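Local coordinates for capsular polysaccharide export system protein KpsC (Thermosulfurimonas dismutans, PDB 6MGB), which probably transfers Kdo from CMP-Kdo in a beta-2,4 linkage while the conserved glycolipid anchor of Gram-negative capsules is being built, at residues E26-E30 with P301-N305; L70-F76 with S90-P95; F152-R158 with L235-F239. All coordinates share one frame; numbering follows the deposited sequence. Where two conformers were deposited one is given.

Interaction 1. Residues E26-E30 with P301-N305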
# COMPACT_ATOMS: atom_id res chain seq x y z
N GLU A 26 13.18 -15.94 2.52
CA GLU A 26 14.57 -15.87 2.06
C GLU A 26 14.66 -15.68 0.56
O GLU A 26 15.63 -15.10 0.07
CB GLU A 26 15.33 -17.12 2.49
CG GLU A 26 15.54 -17.22 3.98
CD GLU A 26 16.53 -18.31 4.35
OE1 GLU A 26 16.87 -19.12 3.46
OE2 GLU A 26 17.00 -18.34 5.51
N VAL A 27 13.67 -16.17 -0.19
CA VAL A 27 13.65 -15.92 -1.63
C VAL A 27 13.42 -14.44 -1.90
O VAL A 27 14.08 -13.84 -2.75
CB VAL A 27 12.58 -16.80 -2.31
CG1 VAL A 27 12.48 -16.48 -3.79
CG2 VAL A 27 12.89 -18.27 -2.09
N PHE A 28 12.47 -13.83 -1.18
CA PHE A 28 12.25 -12.39 -1.32
C PHE A 28 13.50 -11.61 -0.96
O PHE A 28 13.91 -10.70 -1.69
CB PHE A 28 11.08 -11.95 -0.44
CG PHE A 28 9.73 -12.40 -0.93
CD1 PHE A 28 9.22 -11.95 -2.13
CD2 PHE A 28 8.95 -13.26 -0.16
CE1 PHE A 28 7.97 -12.35 -2.57
CE2 PHE A 28 7.71 -13.66 -0.60
CZ PHE A 28 7.21 -13.21 -1.80
N LEU A 29 14.13 -11.95 0.17
CA LEU A 29 15.26 -11.19 0.68
C LEU A 29 16.55 -11.43 -0.09
O LEU A 29 17.45 -10.60 -0.03
CB LEU A 29 15.49 -11.50 2.16
CG LEU A 29 14.47 -10.94 3.15
CD1 LEU A 29 14.78 -11.43 4.56
CD2 LEU A 29 14.46 -9.42 3.11
N GLU A 30 16.66 -12.56 -0.80
CA GLU A 30 17.90 -12.94 -1.47
C GLU A 30 19.04 -13.12 -0.48
O GLU A 30 20.22 -13.06 -0.86
CB GLU A 30 18.27 -11.91 -2.55
CG GLU A 30 17.19 -11.72 -3.60
CD GLU A 30 17.41 -10.49 -4.47
OE1 GLU A 30 18.50 -9.88 -4.37
OE2 GLU A 30 16.50 -10.14 -5.25
N PRO A 301 8.53 -3.13 -5.18
CA PRO A 301 8.30 -4.44 -4.55
C PRO A 301 9.16 -5.53 -5.17
O PRO A 301 9.65 -5.41 -6.29
CB PRO A 301 6.82 -4.71 -4.81
CG PRO A 301 6.26 -3.44 -5.42
CD PRO A 301 7.43 -2.79 -6.08
N ARG A 302 9.34 -6.60 -4.40
CA ARG A 302 10.02 -7.80 -4.88
C ARG A 302 8.98 -8.88 -5.15
O ARG A 302 8.24 -9.28 -4.24
CB ARG A 302 11.05 -8.29 -3.86
CG ARG A 302 12.03 -7.22 -3.44
CD ARG A 302 13.19 -7.79 -2.65
NE ARG A 302 14.15 -6.75 -2.29
CZ ARG A 302 15.30 -6.98 -1.67
NH1 ARG A 302 15.66 -8.22 -1.35
NH2 ARG A 302 16.11 -5.97 -1.39
N TYR A 303 8.92 -9.34 -6.39
CA TYR A 303 7.93 -10.32 -6.82
C TYR A 303 8.55 -11.70 -6.93
O TYR A 303 9.72 -11.86 -7.30
CB TYR A 303 7.33 -9.93 -8.18
CG TYR A 303 6.48 -8.68 -8.14
CD1 TYR A 303 5.12 -8.76 -7.86
CD2 TYR A 303 7.03 -7.43 -8.38
CE1 TYR A 303 4.33 -7.63 -7.82
CE2 TYR A 303 6.25 -6.29 -8.34
CZ TYR A 303 4.90 -6.40 -8.06
OH TYR A 303 4.12 -5.27 -8.02
N ILE A 304 7.75 -12.71 -6.60
CA ILE A 304 8.10 -14.10 -6.84
C ILE A 304 7.20 -14.62 -7.95
O ILE A 304 6.07 -14.14 -8.13
CB ILE A 304 7.97 -15.00 -5.59
CG1 ILE A 304 6.69 -14.72 -4.79
CG2 ILE A 304 9.20 -14.82 -4.70
CD1 ILE A 304 5.42 -15.31 -5.38
N ASN A 305 7.71 -15.57 -8.71
CA ASN A 305 6.88 -16.24 -9.70
C ASN A 305 6.04 -17.27 -8.96
O ASN A 305 6.58 -18.29 -8.50
CB ASN A 305 7.73 -16.89 -10.79
CG ASN A 305 6.89 -17.51 -11.88
OD1 ASN A 305 5.70 -17.75 -11.70
ND2 ASN A 305 7.51 -17.78 -13.02
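Arg302 meets the last turn of helix 25-29 through hydrogen bonds to backbone oxygens. Its chain, extended from CG to NE, carries NH1 to within 3.1 Å of Phe28 O. The bond is nearly straight at the hydrogen (170°), and the oxygen lies close to the guanidinium plane. The same nitrogen reaches Leu29 O at 3.3 Å, a weak and bent second bond. One donor group thus serves two carbonyls at the C-terminal end of the helix, whose partial negative charge would probably attract the cation. The electrostatic term from Glu30 is looser: Glu30 OE2 lies 4.4 Å from Arg302 NH1, far off the plane of the head, so the attraction is one of charge alone. A methionine in place of Arg302 would probably leave Phe28 O without this donor and Glu30 without its nearby positive charge. The apolar part is made by Ile304, whose two modelled conformers make its contacts less certain; in one, CG2 lies over a face of the Phe28 ring and is 3.8 Å from Val27 CG1. This helix-on-sheet packing is consistent with one alpha/beta half of a GT-B fold, the family's clan; its mixed sheet takes in strand 302-305.

Interaction 2. Residues L70-F76 with S90-P95; sequences LALEDGF and SLIVDP
Ile92 and Glu73 face each other as a hydrogen-bonded antiparallel pair, Ile92 N to Glu73 O at 2.9 Å and Glu73 N to Ile92 O at 3.1 Å. Ala71 and Asp94 repeat the pattern, and the strand axes run 164° apart. Packing is close just past strand 70-74. There Gly75 N donates to Ser90 O (2.9 Å) while Ser90 OG sits 3.2 Å from Gly75 CA, where a side chain on Gly75 would probably run into this hydroxyl. Ile92 reaches across to the end of segment 70-76, CG1 anti to its carbonyl carbon (chi1 -76°), and sets CD1 over the centre of the Phe76 ring, 4.0 Å from the centroid: a CH-pi contact. On the other face, Leu72 CD2 lies 3.8 Å from Val93 CG2. The opposite end is more exposed to solvent, with one tight point, Leu70 CD2 on Pro95 CB at 3.5 Å, and otherwise a long contact, Leu70 CD1 to Val93 CG1 at 4.2 Å. The acids turn elsewhere, Glu73 to Tyr100 and Asp94 to Tyr300. The pair belongs to the mixed sheet of one GT-B half; Phe76, whose O accepts from CMP-binding Gln248, brings it to the nucleotide site.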
# COMPACT_ATOMS: atom_id res chain seq x y z
N LEU A 70 15.94 -3.36 7.53
CA LEU A 70 15.06 -3.65 6.41
C LEU A 70 13.62 -3.66 6.90
O LEU A 70 13.22 -4.55 7.67
CB LEU A 70 15.42 -5.00 5.77
CG LEU A 70 16.89 -5.22 5.42
CD1 LEU A 70 17.06 -6.53 4.68
CD2 LEU A 70 17.44 -4.07 4.60
N ALA A 71 12.84 -2.67 6.47
CA ALA A 71 11.41 -2.64 6.77
C ALA A 71 10.67 -3.54 5.78
O ALA A 71 10.74 -3.32 4.57
CB ALA A 71 10.88 -1.21 6.68
N LEU A 72 9.98 -4.55 6.30
CA LEU A 72 9.26 -5.52 5.48
C LEU A 72 7.76 -5.27 5.58
O LEU A 72 7.23 -5.02 6.66
CB LEU A 72 9.58 -6.95 5.93
CG LEU A 72 11.06 -7.29 6.12
CD1 LEU A 72 11.21 -8.71 6.63
CD2 LEU A 72 11.84 -7.09 4.83
N GLU A 73 7.09 -5.35 4.43
CA GLU A 73 5.64 -5.22 4.37
C GLU A 73 5.12 -6.07 3.22
O GLU A 73 5.88 -6.47 2.33
CB GLU A 73 5.19 -3.76 4.17
CG GLU A 73 5.69 -2.75 5.21
CD GLU A 73 4.93 -2.81 6.52
OE1 GLU A 73 5.37 -2.17 7.50
OE2 GLU A 73 3.87 -3.48 6.57
N ASP A 74 3.82 -6.34 3.23
CA ASP A 74 3.19 -6.96 2.08
C ASP A 74 3.33 -6.05 0.87
O ASP A 74 3.30 -4.83 0.98
CB ASP A 74 1.71 -7.24 2.36
CG ASP A 74 1.50 -8.36 3.34
OD1 ASP A 74 2.38 -9.25 3.43
OD2 ASP A 74 0.46 -8.37 4.03
N GLY A 75 3.49 -6.66 -0.30
CA GLY A 75 3.54 -5.90 -1.53
C GLY A 75 2.21 -5.24 -1.83
O GLY A 75 1.18 -5.53 -1.22
N PHE A 76 2.24 -4.32 -2.79
CA PHE A 76 1.02 -3.62 -3.19
C PHE A 76 0.03 -4.57 -3.87
O PHE A 76 -1.18 -4.40 -3.71
CB PHE A 76 1.36 -2.44 -4.10
CG PHE A 76 2.08 -1.32 -3.40
CD1 PHE A 76 1.60 -0.82 -2.20
CD2 PHE A 76 3.24 -0.78 -3.93
CE1 PHE A 76 2.26 0.21 -1.55
CE2 PHE A 76 3.90 0.25 -3.29
CZ PHE A 76 3.41 0.74 -2.09
N SER A 90 4.03 -10.74 -3.34
CA SER A 90 5.15 -9.81 -3.45
C SER A 90 5.41 -9.23 -2.07
O SER A 90 4.54 -9.21 -1.20
CB SER A 90 4.88 -8.70 -4.46
OG SER A 90 3.79 -7.89 -4.07
N LEU A 91 6.64 -8.77 -1.87
CA LEU A 91 7.09 -8.28 -0.58
C LEU A 91 7.85 -6.98 -0.77
O LEU A 91 8.68 -6.87 -1.68
CB LEU A 91 7.99 -9.32 0.11
CG LEU A 91 8.27 -9.13 1.60
CD1 LEU A 91 7.05 -9.53 2.42
CD2 LEU A 91 9.49 -9.94 2.00
N ILE A 92 7.56 -6.00 0.07
CA ILE A 92 8.30 -4.75 0.08
C ILE A 92 9.44 -4.88 1.09
O ILE A 92 9.22 -5.26 2.24
CB ILE A 92 7.38 -3.56 0.42
CG1 ILE A 92 6.53 -3.22 -0.81
CG2 ILE A 92 8.19 -2.35 0.86
CD1 ILE A 92 5.38 -2.28 -0.53
N VAL A 93 10.65 -4.56 0.64
CA VAL A 93 11.85 -4.66 1.46
C VAL A 93 12.56 -3.31 1.32
O VAL A 93 13.18 -3.04 0.29
CB VAL A 93 12.77 -5.81 1.02
CG1 VAL A 93 14.00 -5.88 1.91
CG2 VAL A 93 12.00 -7.13 1.06
N ASP A 94 12.45 -2.47 2.34
CA ASP A 94 12.93 -1.09 2.26
C ASP A 94 14.08 -0.88 3.23
O ASP A 94 13.85 -0.85 4.46
CB ASP A 94 11.79 -0.12 2.56
CG ASP A 94 12.12 1.30 2.15
OD1 ASP A 94 13.29 1.71 2.28
OD2 ASP A 94 11.20 2.01 1.68
N PRO A 95 15.32 -0.74 2.76
CA PRO A 95 16.44 -0.49 3.68
C PRO A 95 16.66 0.97 4.02
O PRO A 95 17.61 1.28 4.75
CB PRO A 95 17.65 -1.05 2.90
CG PRO A 95 17.21 -1.20 1.47
CD PRO A 95 15.77 -0.83 1.36

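Interaction 3. Residues F152-R158 with L235-F239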
# COMPACT_ATOMS: atom_id res chain seq x y z
N PHE A 152 -26.22 1.83 -8.21
CA PHE A 152 -26.08 3.28 -8.27
C PHE A 152 -27.05 3.86 -9.29
O PHE A 152 -27.28 3.28 -10.35
CB PHE A 152 -24.65 3.68 -8.65
CG PHE A 152 -23.63 3.37 -7.58
CD1 PHE A 152 -23.63 4.08 -6.39
CD2 PHE A 152 -22.68 2.39 -7.78
CE1 PHE A 152 -22.70 3.80 -5.41
CE2 PHE A 152 -21.74 2.11 -6.80
CZ PHE A 152 -21.75 2.82 -5.61
N THR A 153 -27.62 5.02 -8.96
CA THR A 153 -28.50 5.71 -9.89
C THR A 153 -27.68 6.34 -11.01
O THR A 153 -26.68 7.00 -10.73
CB THR A 153 -29.31 6.78 -9.15
OG1 THR A 153 -30.10 6.17 -8.13
CG2 THR A 153 -30.22 7.53 -10.12
N PRO A 154 -28.06 6.15 -12.27
CA PRO A 154 -27.30 6.77 -13.36
C PRO A 154 -27.24 8.29 -13.22
O PRO A 154 -28.24 8.95 -12.93
CB PRO A 154 -28.08 6.36 -14.62
CG PRO A 154 -28.78 5.11 -14.23
CD PRO A 154 -29.12 5.25 -12.78
N TYR A 155 -26.04 8.83 -13.43
CA TYR A 155 -25.79 10.27 -13.52
C TYR A 155 -26.06 11.01 -12.22
O TYR A 155 -26.06 12.25 -12.21
CB TYR A 155 -26.60 10.89 -14.66
CG TYR A 155 -26.47 10.13 -15.96
CD1 TYR A 155 -27.51 9.35 -16.44
CD2 TYR A 155 -25.29 10.18 -16.70
CE1 TYR A 155 -27.38 8.65 -17.62
CE2 TYR A 155 -25.16 9.49 -17.88
CZ TYR A 155 -26.21 8.72 -18.34
OH TYR A 155 -26.08 8.03 -19.52
N ARG A 156 -26.29 10.30 -11.12
CA ARG A 156 -26.50 10.94 -9.83
C ARG A 156 -25.17 11.39 -9.25
O ARG A 156 -24.21 10.62 -9.21
CB ARG A 156 -27.21 9.97 -8.88
CG ARG A 156 -27.62 10.57 -7.54
CD ARG A 156 -28.66 11.67 -7.71
NE ARG A 156 -29.25 12.06 -6.43
CZ ARG A 156 -30.37 11.54 -5.92
NH1 ARG A 156 -31.05 10.61 -6.58
NH2 ARG A 156 -30.82 11.97 -4.74
N GLU A 157 -25.11 12.64 -8.80
CA GLU A 157 -23.88 13.16 -8.22
C GLU A 157 -23.58 12.45 -6.91
O GLU A 157 -24.47 12.29 -6.05
CB GLU A 157 -24.00 14.67 -7.98
CG GLU A 157 -22.69 15.34 -7.58
CD GLU A 157 -22.88 16.77 -7.12
OE1 GLU A 157 -24.01 17.29 -7.22
OE2 GLU A 157 -21.89 17.38 -6.65
N ARG A 158 -22.34 12.00 -6.74
CA ARG A 158 -21.96 11.23 -5.57
C ARG A 158 -20.44 11.20 -5.45
O ARG A 158 -19.73 11.26 -6.46
CB ARG A 158 -22.50 9.80 -5.66
CG ARG A 158 -22.08 9.09 -6.94
CD ARG A 158 -22.54 7.64 -6.99
NE ARG A 158 -22.22 7.05 -8.29
CZ ARG A 158 -23.10 6.87 -9.28
NH1 ARG A 158 -24.37 7.20 -9.14
NH2 ARG A 158 -22.69 6.33 -10.42
N LEU A 235 -15.84 -0.77 -7.70
CA LEU A 235 -16.54 0.27 -6.95
C LEU A 235 -16.07 1.66 -7.36
O LEU A 235 -16.88 2.57 -7.53
CB LEU A 235 -16.33 0.05 -5.45
CG LEU A 235 -17.05 1.03 -4.51
CD1 LEU A 235 -18.56 0.91 -4.64
CD2 LEU A 235 -16.61 0.80 -3.07
N LEU A 236 -14.75 1.82 -7.52
CA LEU A 236 -14.20 3.14 -7.83
C LEU A 236 -14.69 3.66 -9.18
O LEU A 236 -14.81 4.87 -9.37
CB LEU A 236 -12.68 3.08 -7.81
CG LEU A 236 -12.05 3.01 -6.42
CD1 LEU A 236 -10.60 2.55 -6.50
CD2 LEU A 236 -12.13 4.37 -5.73
N SER A 237 -14.98 2.76 -10.13
CA SER A 237 -15.39 3.19 -11.46
C SER A 237 -16.68 4.00 -11.45
O SER A 237 -16.97 4.69 -12.43
CB SER A 237 -15.56 1.97 -12.37
OG SER A 237 -16.73 1.25 -12.05
N HIS A 238 -17.45 3.93 -10.37
CA HIS A 238 -18.73 4.62 -10.28
C HIS A 238 -18.62 6.01 -9.68
O HIS A 238 -19.65 6.65 -9.44
CB HIS A 238 -19.72 3.78 -9.47
CG HIS A 238 -20.10 2.49 -10.12
ND1 HIS A 238 -21.16 2.38 -10.99
CD2 HIS A 238 -19.55 1.26 -10.04
CE1 HIS A 238 -21.26 1.14 -11.42
NE2 HIS A 238 -20.29 0.43 -10.85
N PHE A 239 -17.41 6.48 -9.41
CA PHE A 239 -17.19 7.80 -8.84
C PHE A 239 -16.15 8.55 -9.66
O PHE A 239 -15.33 7.94 -10.36
CB PHE A 239 -16.74 7.72 -7.38
CG PHE A 239 -17.72 7.02 -6.48
CD1 PHE A 239 -18.66 7.74 -5.76
CD2 PHE A 239 -17.70 5.64 -6.34
CE1 PHE A 239 -19.56 7.10 -4.93
CE2 PHE A 239 -18.60 5.00 -5.52
CZ PHE A 239 -19.53 5.73 -4.81
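Arg158 CG stands between the backbone N and the carbonyl carbon (chi1 55°), and from there the chain runs extended to NE, passing over a face of Phe239 before its head arrives at the carbonyl of His238. Phe152 and His238 both hold CG anti to their carbonyl carbons, which turns the two rings towards each other, so that Phe152 CD2 comes over a face of the imidazole. The polar evidence is concentrated on one oxygen: Arg158 NE donates to His238 O at 2.8 Å, and Arg158 NH2 adds a weak bond to the same atom at 3.2 Å. From the far side of the guanidinium, Arg158 NH1 binds Thr153 O at 2.8 Å within the turn of its own segment, while Phe152 CB covers one of its faces. The head is therefore fixed in rotation. The aromatic cluster is oblique throughout. Phe152 CD2 is 3.5 Å from His238 CG, with the planes 34° apart; Phe152 CZ meets Phe239 CZ at 3.7 Å, the planes at 82°. At the edge of the ring, Leu235 CD1 approaches Phe152 CZ to 3.8 Å, and Leu235 itself touches the CMP-binding Lys200. Tyr198 meets Phe152 edge-to-face from strand 196-200. Chemically, within this contact the cation is held by neutral carbonyls, so its hold is directional hydrogen bonding to backbone, and the positive charge nearby would probably disfavour protonation of His238.

How the interactions relate
From the N terminus, helix 25-29 supplies the first half of interaction 1, whose partner arrives only at 301-305, so that contact spans nearly the whole chain. Within this span, interaction 2 closes a short connection between 70-76 and 90-95, and interaction 3 later closes 152-158 on 235-239; these two follow in series and do not cross. Interactions 1 and 2 share a sheet, in which strands 90-94 and 302-305 are neighbours: Arg302 N lies 2.8 Å from Leu91 O, a probable hydrogen bond. Interaction 3 lies beside the other, parallel sheet, at the start of strand 158-162, its centre about 39 Å from that of interaction 1 and 34 Å from that of interaction 2.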